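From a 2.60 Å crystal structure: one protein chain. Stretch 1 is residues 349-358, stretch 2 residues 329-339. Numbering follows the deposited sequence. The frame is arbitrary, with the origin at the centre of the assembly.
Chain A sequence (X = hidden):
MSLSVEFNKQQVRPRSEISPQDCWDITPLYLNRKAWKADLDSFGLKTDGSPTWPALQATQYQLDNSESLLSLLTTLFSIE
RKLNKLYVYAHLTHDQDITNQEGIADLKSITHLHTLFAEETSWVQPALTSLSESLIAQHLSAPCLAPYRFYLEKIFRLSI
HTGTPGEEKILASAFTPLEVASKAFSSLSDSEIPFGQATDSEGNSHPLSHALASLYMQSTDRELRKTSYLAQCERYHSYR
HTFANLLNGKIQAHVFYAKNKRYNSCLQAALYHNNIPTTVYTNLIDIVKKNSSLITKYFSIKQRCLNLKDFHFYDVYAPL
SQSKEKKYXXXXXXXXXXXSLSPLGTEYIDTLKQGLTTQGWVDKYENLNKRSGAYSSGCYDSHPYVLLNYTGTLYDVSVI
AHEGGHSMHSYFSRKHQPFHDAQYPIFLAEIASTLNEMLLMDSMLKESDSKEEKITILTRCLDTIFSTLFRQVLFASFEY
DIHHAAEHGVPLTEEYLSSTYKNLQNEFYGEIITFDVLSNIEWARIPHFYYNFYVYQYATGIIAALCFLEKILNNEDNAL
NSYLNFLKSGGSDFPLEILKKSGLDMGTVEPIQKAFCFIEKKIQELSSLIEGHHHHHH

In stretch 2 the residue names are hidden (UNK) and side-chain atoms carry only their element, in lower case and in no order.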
ATOM      1  N   ILE A 349      -4.745 -21.502   9.076  1.00 46.00           N
ATOM      2  CA  ILE A 349      -6.152 -21.336   9.376  1.00 50.51           C
ATOM      3  C   ILE A 349      -6.440 -21.347  10.890  1.00 53.99           C
ATOM      4  O   ILE A 349      -7.245 -20.564  11.382  1.00 58.16           O
ATOM      5  CB  ILE A 349      -6.964 -22.397   8.560  1.00 52.97           C
ATOM      6  CG1 ILE A 349      -7.955 -21.716   7.647  1.00 55.88           C
ATOM      7  CG2 ILE A 349      -7.526 -23.533   9.406  1.00 58.10           C
ATOM      8  CD1 ILE A 349      -7.269 -21.126   6.451  1.00 54.59           C
ATOM      9  N   ASP A 350      -5.744 -22.197  11.636  1.00 55.99           N
ATOM     10  CA  ASP A 350      -5.959 -22.296  13.082  1.00 57.24           C
ATOM     11  C   ASP A 350      -5.345 -21.119  13.793  1.00 53.12           C
ATOM     12  O   ASP A 350      -5.985 -20.500  14.621  1.00 60.08           O
ATOM     13  CB  ASP A 350      -5.374 -23.598  13.666  1.00 63.99           C
ATOM     14  CG  ASP A 350      -6.212 -24.824  13.330  1.00 69.39           C
ATOM     15  OD1 ASP A 350      -7.439 -24.675  13.131  1.00 74.89           O
ATOM     16  OD2 ASP A 350      -5.647 -25.936  13.256  1.00 71.97           O
ATOM     17  N   THR A 351      -4.093 -20.813  13.488  1.00 46.35           N
ATOM     18  CA  THR A 351      -3.466 -19.654  14.109  1.00 48.41           C
ATOM     19  C   THR A 351      -4.327 -18.393  13.972  1.00 47.56           C
ATOM     20  O   THR A 351      -4.545 -17.686  14.936  1.00 48.97           O
ATOM     21  CB  THR A 351      -2.063 -19.432  13.568  1.00 41.63           C
ATOM     22  OG1 THR A 351      -1.278 -20.570  13.919  1.00 43.16           O
ATOM     23  CG2 THR A 351      -1.420 -18.220  14.199  1.00 38.05           C
ATOM     24  N   LEU A 352      -4.841 -18.148  12.774  1.00 51.44           N
ATOM     25  CA  LEU A 352      -5.694 -16.991  12.527  1.00 53.80           C
ATOM     26  C   LEU A 352      -6.975 -17.100  13.328  1.00 54.31           C
ATOM     27  O   LEU A 352      -7.423 -16.122  13.906  1.00 54.86           O
ATOM     28  CB  LEU A 352      -6.035 -16.861  11.038  1.00 47.35           C
ATOM     29  CG  LEU A 352      -6.892 -15.659  10.668  1.00 44.54           C
ATOM     30  CD1 LEU A 352      -6.348 -14.397  11.331  1.00 44.58           C
ATOM     31  CD2 LEU A 352      -6.929 -15.473   9.161  1.00 42.42           C
ATOM     32  N   LYS A 353      -7.564 -18.290  13.360  1.00 55.92           N
ATOM     33  CA  LYS A 353      -8.788 -18.479  14.095  1.00 53.21           C
ATOM     34  C   LYS A 353      -8.530 -18.234  15.580  1.00 56.97           C
ATOM     35  O   LYS A 353      -9.303 -17.542  16.239  1.00 62.08           O
ATOM     36  CB  LYS A 353      -9.368 -19.868  13.848  1.00 60.31           C
ATOM     37  CG  LYS A 353     -10.838 -20.036  14.291  1.00 63.19           C
ATOM     38  CD  LYS A 353     -11.266 -21.481  14.192  1.00 63.95           C
ATOM     39  CE  LYS A 353     -12.620 -21.722  14.807  1.00 68.31           C
ATOM     40  NZ  LYS A 353     -13.682 -21.770  13.770  1.00 71.52           N
ATOM     41  N   GLN A 354      -7.430 -18.760  16.104  1.00 58.82           N
ATOM     42  CA  GLN A 354      -7.079 -18.529  17.514  1.00 60.50           C
ATOM     43  C   GLN A 354      -6.909 -17.053  17.830  1.00 55.75           C
ATOM     44  O   GLN A 354      -7.321 -16.593  18.896  1.00 55.09           O
ATOM     45  CB  GLN A 354      -5.810 -19.300  17.942  1.00 69.53           C
ATOM     46  CG  GLN A 354      -5.986 -20.819  18.073  1.00 78.26           C
ATOM     47  CD  GLN A 354      -7.413 -21.224  18.477  1.00 83.43           C
ATOM     48  OE1 GLN A 354      -8.149 -21.808  17.680  1.00 84.95           O
ATOM     49  NE2 GLN A 354      -7.807 -20.895  19.708  1.00 84.76           N
ATOM     50  N   GLY A 355      -6.285 -16.322  16.915  1.00 49.36           N
ATOM     51  CA  GLY A 355      -6.095 -14.877  17.088  1.00 56.93           C
ATOM     52  C   GLY A 355      -7.400 -14.084  17.115  1.00 58.97           C
ATOM     53  O   GLY A 355      -7.562 -13.142  17.887  1.00 61.08           O
ATOM     54  N   LEU A 356      -8.337 -14.488  16.273  1.00 57.16           N
ATOM     55  CA  LEU A 356      -9.608 -13.823  16.168  1.00 56.48           C
ATOM     56  C   LEU A 356     -10.549 -14.179  17.306  1.00 61.86           C
ATOM     57  O   LEU A 356     -11.509 -13.455  17.560  1.00 69.80           O
ATOM     58  CB  LEU A 356     -10.256 -14.186  14.830  1.00 53.46           C
ATOM     59  CG  LEU A 356      -9.397 -13.780  13.637  1.00 49.91           C
ATOM     60  CD1 LEU A 356     -10.076 -14.113  12.318  1.00 43.46           C
ATOM     61  CD2 LEU A 356      -9.087 -12.297  13.746  1.00 50.11           C
ATOM     62  N   THR A 357     -10.303 -15.286  17.997  1.00 61.89           N
ATOM     63  CA  THR A 357     -11.282 -15.732  18.989  1.00 64.73           C
ATOM     64  C   THR A 357     -10.826 -15.960  20.448  1.00 67.69           C
ATOM     65  O   THR A 357     -11.613 -15.735  21.368  1.00 73.56           O
ATOM     66  CB  THR A 357     -12.066 -16.961  18.500  1.00 64.92           C
ATOM     67  OG1 THR A 357     -11.218 -18.114  18.524  1.00 68.11           O
ATOM     68  CG2 THR A 357     -12.603 -16.739  17.094  1.00 66.21           C
ATOM     69  N   THR A 358      -9.596 -16.413  20.684  1.00 67.78           N
ATOM     70  CA  THR A 358      -9.154 -16.658  22.071  1.00 59.83           C
ATOM     71  C   THR A 358      -7.852 -15.946  22.444  1.00 61.61           C
ATOM     72  O   THR A 358      -7.550 -15.808  23.614  1.00 67.71           O
ATOM     73  CB  THR A 358      -8.997 -18.180  22.385  1.00 59.81           C
ATOM     74  OG1 THR A 358      -8.082 -18.772  21.459  1.00 63.66           O
ATOM     75  CG2 THR A 358     -10.336 -18.927  22.292  1.00 58.53           C
ATOM     76  N   UNK A 329     -22.783 -12.823  11.847  1.00 57.21           N
ATOM     77  CA  UNK A 329     -22.256 -12.562  13.181  1.00 62.72           C
ATOM     78  C   UNK A 329     -20.733 -12.626  13.113  1.00 58.52           C
ATOM     79  O   UNK A 329     -20.168 -13.142  12.150  1.00 54.77           O
ATOM     80  o   UNK A 329     -22.307 -14.915  13.829  1.00 71.13           O
ATOM     81  c   UNK A 329     -24.213 -13.566  14.420  1.00 60.67           C
ATOM     82  c   UNK A 329     -22.718 -13.602  14.235  1.00 65.95           C
ATOM     83  N   UNK A 330     -20.059 -12.122  14.136  1.00 55.21           N
ATOM     84  CA  UNK A 330     -18.632 -12.264  14.151  1.00 50.39           C
ATOM     85  C   UNK A 330     -18.308 -13.748  13.990  1.00 54.98           C
ATOM     86  O   UNK A 330     -17.564 -14.142  13.087  1.00 54.73           O
ATOM     87  c   UNK A 330     -14.694 -10.186  14.450  1.00 47.31           C
ATOM     88  c   UNK A 330     -13.813 -11.122  14.973  1.00 52.65           C
ATOM     89  c   UNK A 330     -18.013 -11.700  15.423  1.00 47.65           C
ATOM     90  c   UNK A 330     -15.641 -12.430  15.790  1.00 48.99           C
ATOM     91  c   UNK A 330     -16.043 -10.376  14.605  1.00 49.12           C
ATOM     92  c   UNK A 330     -16.536 -11.488  15.295  1.00 53.20           C
ATOM     93  c   UNK A 330     -14.296 -12.251  15.651  1.00 49.50           C
ATOM     94  N   UNK A 331     -18.905 -14.566  14.851  1.00 58.75           N
ATOM     95  CA  UNK A 331     -18.734 -15.998  14.795  1.00 51.26           C
ATOM     96  C   UNK A 331     -18.847 -16.476  13.375  1.00 54.04           C
ATOM     97  O   UNK A 331     -17.963 -17.178  12.884  1.00 59.44           O
ATOM     98  o   UNK A 331     -17.267 -17.650  17.069  1.00 74.99           O
ATOM     99  n   UNK A 331     -17.231 -19.146  15.392  1.00 67.35           N
ATOM    100  c   UNK A 331     -19.775 -16.713  15.651  1.00 56.64           C
ATOM    101  c   UNK A 331     -19.376 -18.154  15.992  1.00 65.87           C
ATOM    102  c   UNK A 331     -17.861 -18.304  16.204  1.00 71.48           C
ATOM    103  N   UNK A 332     -19.924 -16.093  12.700  1.00 50.86           N
ATOM    104  CA  UNK A 332     -20.125 -16.573  11.342  1.00 54.91           C
ATOM    105  C   UNK A 332     -19.048 -16.092  10.403  1.00 53.22           C
ATOM    106  O   UNK A 332     -18.661 -16.809   9.497  1.00 58.34           O
ATOM    107  o   UNK A 332     -24.912 -17.068  11.720  1.00 81.50           O
ATOM    108  c   UNK A 332     -22.602 -17.115  11.143  1.00 69.25           C
ATOM    109  o   UNK A 332     -24.016 -15.171  11.006  1.00 77.48           O
ATOM    110  c   UNK A 332     -21.483 -16.160  10.805  1.00 62.74           C
ATOM    111  c   UNK A 332     -23.940 -16.398  11.296  1.00 78.90           C
ATOM    112  N   UNK A 333     -18.565 -14.873  10.607  1.00 54.37           N
ATOM    113  CA  UNK A 333     -17.508 -14.348   9.745  1.00 52.95           C
ATOM    114  C   UNK A 333     -16.302 -15.263   9.863  1.00 53.94           C
ATOM    115  O   UNK A 333     -15.754 -15.725   8.862  1.00 55.62           O
ATOM    116  c   UNK A 333     -17.149 -12.920  10.127  1.00 44.62           C
ATOM    117  N   UNK A 334     -15.913 -15.540  11.100  1.00 52.58           N
ATOM    118  CA  UNK A 334     -14.825 -16.458  11.370  1.00 56.74           C
ATOM    119  C   UNK A 334     -15.005 -17.838  10.718  1.00 58.80           C
ATOM    120  O   UNK A 334     -14.100 -18.342  10.065  1.00 62.24           O
ATOM    121  c   UNK A 334     -14.287 -15.250  13.496  1.00 52.73           C
ATOM    122  c   UNK A 334     -14.597 -16.613  12.869  1.00 57.06           C
ATOM    123  c   UNK A 334     -13.459 -17.587  13.108  1.00 60.08           C
ATOM    124  N   UNK A 335     -16.170 -18.449  10.872  1.00 60.30           N
ATOM    125  CA  UNK A 335     -16.397 -19.755  10.262  1.00 60.07           C
ATOM    126  C   UNK A 335     -16.182 -19.670   8.763  1.00 58.23           C
ATOM    127  O   UNK A 335     -15.673 -20.606   8.134  1.00 56.29           O
ATOM    128  c   UNK A 335     -17.813 -20.257  10.550  1.00 65.45           C
ATOM    129  c   UNK A 335     -18.046 -20.510  12.022  1.00 73.40           C
ATOM    130  o   UNK A 335     -19.230 -20.563  12.447  1.00 80.59           O
ATOM    131  o   UNK A 335     -17.036 -20.649  12.753  1.00 70.15           O
ATOM    132  N   UNK A 336     -16.579 -18.536   8.195  1.00 56.53           N
ATOM    133  CA  UNK A 336     -16.440 -18.302   6.769  1.00 54.79           C
ATOM    134  C   UNK A 336     -14.957 -18.195   6.383  1.00 53.40           C
ATOM    135  O   UNK A 336     -14.486 -18.897   5.483  1.00 51.15           O
ATOM    136  c   UNK A 336     -18.196 -18.215   4.386  1.00 54.56           C
ATOM    137  c   UNK A 336     -17.561 -16.917   4.890  1.00 54.42           C
ATOM    138  c   UNK A 336     -17.209 -17.042   6.370  1.00 53.57           C
ATOM    139  c   UNK A 336     -18.478 -15.727   4.665  1.00 49.88           C
ATOM    140  N   UNK A 337     -14.227 -17.326   7.076  1.00 50.20           N
ATOM    141  CA  UNK A 337     -12.802 -17.186   6.839  1.00 54.64           C
ATOM    142  C   UNK A 337     -12.157 -18.564   6.919  1.00 57.67           C
ATOM    143  O   UNK A 337     -11.453 -18.996   6.000  1.00 58.51           O
ATOM    144  c   UNK A 337     -12.136 -16.284   7.902  1.00 53.54           C
ATOM    145  c   UNK A 337     -12.594 -14.837   7.741  1.00 52.87           C
ATOM    146  c   UNK A 337     -10.618 -16.367   7.807  1.00 48.08           C
ATOM    147  c   UNK A 337     -12.478 -14.363   6.339  1.00 53.04           C
ATOM    148  N   UNK A 338     -12.429 -19.252   8.022  1.00 55.19           N
ATOM    149  CA  UNK A 338     -11.819 -20.535   8.314  1.00 55.07           C
ATOM    150  C   UNK A 338     -11.939 -21.539   7.161  1.00 51.42           C
ATOM    151  O   UNK A 338     -10.973 -22.197   6.790  1.00 46.24           O
ATOM    152  c   UNK A 338     -12.118 -23.593   9.836  1.00 64.34           C
ATOM    153  o   UNK A 338      -9.634 -25.619  11.568  1.00 65.28           O
ATOM    154  c   UNK A 338     -11.441 -24.702  10.311  1.00 61.76           C
ATOM    155  c   UNK A 338      -9.866 -23.254  11.388  1.00 62.22           C
ATOM    156  c   UNK A 338     -10.319 -24.524  11.088  1.00 63.18           C
ATOM    157  c   UNK A 338     -11.677 -22.304  10.121  1.00 61.76           C
ATOM    158  c   UNK A 338     -10.546 -22.156  10.900  1.00 63.29           C
ATOM    159  c   UNK A 338     -12.414 -21.103   9.600  1.00 59.64           C
ATOM    160  N   UNK A 339     -13.118 -21.662   6.577  1.00 51.29           N
ATOM    161  CA  UNK A 339     -13.241 -22.589   5.458  1.00 57.68           C
ATOM    162  C   UNK A 339     -12.715 -21.988   4.163  1.00 55.19           C
ATOM    163  O   UNK A 339     -12.189 -22.701   3.314  1.00 58.86           O
ATOM    164  c   UNK A 339     -15.154 -23.930   6.454  1.00 57.65           C
ATOM    165  o   UNK A 339     -15.570 -21.950   5.092  1.00 63.02           O
ATOM    166  c   UNK A 339     -14.699 -23.080   5.254  1.00 63.03           C
TER

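Position 329 has three side-chain atoms, a first carbon carrying one oxygen and one carbon, and lies out of reach of stretch 1. That fork is threonine. Thr329 is the N-cap of the helix that follows: its OG1 accepts from the backbone N of 332 at 2.9 Å, N-H...acceptor angle 157°.

Position 330 shows one carbon leading to an oxygen-free six-carbon ring that touches Leu356, hence phenylalanine. The backbone O of Leu356 lies at the edge of the Phe330 ring, near its plane, 3.6 Å from CE2.

At 331 there are three carbons in line, the third carrying one oxygen and one nitrogen; an amide at this length is glutamine. The CA-to-CB bond of Gln331 points away from stretch 1, although its end comes nearer.

Position 332 also has three carbons, but the third carries two oxygens: glutamate. Out of reach of stretch 1, Glu332 returns a hydrogen bond, its OE1 accepting from Thr329 N at 2.8 Å and 168°.

A lone side-chain carbon at 333, the CB, lies 7.5 Å from Leu356 CD1, its nearest atom on stretch 1: alanine.

Position 334 has three carbons, forked at the first, lying against Lys353, Leu356 and Thr357: valine. Val334 CG1 lies 3.8 Å from Lys353 CG and 4.2 Å from Thr357 CG2, while Val334 CG2 is 4.4 Å from Leu356 CB.

At 335, two carbons end in two oxygens, near Lys353: aspartate. Asp335 OD1 forms a long salt bridge with Lys353 NZ, at 3.7 Å, and accepts a weak hydrogen bond from Gln331 NE2 at 3.0 Å and 130°.

Position 336 carries four carbons forked at the second, making no contact with stretch 1: the pattern of leucine.

Four carbons again appear at 337, but forked at the first, one arm two carbons long, and reach Leu352: isoleucine. Its CB points toward stretch 1, and Ile337 CG2 packs 4.0 Å from Leu352 CD2.

Position 338 is a carbon and a six-carbon ring bearing one oxygen, touching Ile349, Asp350 and Lys353: tyrosine. Tyr338 OH donates to Asp350 OD1 at 2.9 Å, near the ring plane. Ile349 CG1 lies over one ring face, and Ile349 CG2 is a tight 3.1 Å from CE1. Over the opposite face, Lys353 NZ sits 4.5 Å from the centroid and 22° off the normal, a cation-pi arrangement.

Position 339 repeats the one-oxygen, one-carbon fork of threonine. The CA-to-CB bond of Thr339 points away from stretch 1, and its OG1 donates to Leu336 O at 3.3 Å.

The contact joins two nearly antiparallel helices, at 167°, whose axes approach to 9.9 Å. Val334 and Ile337 supply apolar packing against Leu352, Lys353, Leu356 and Thr357. Tyr338, with the largest covered area (117 Å²), is held between Ile349 and Lys353 and anchored at its hydroxyl by Asp350. Lys353 unites these elements: its aliphatic stem packs on Val334 and Tyr338, while its ammonium faces both the aromatic ring and Asp335.

Stretch 2, residues 329-339: TFQEAVDLIYT
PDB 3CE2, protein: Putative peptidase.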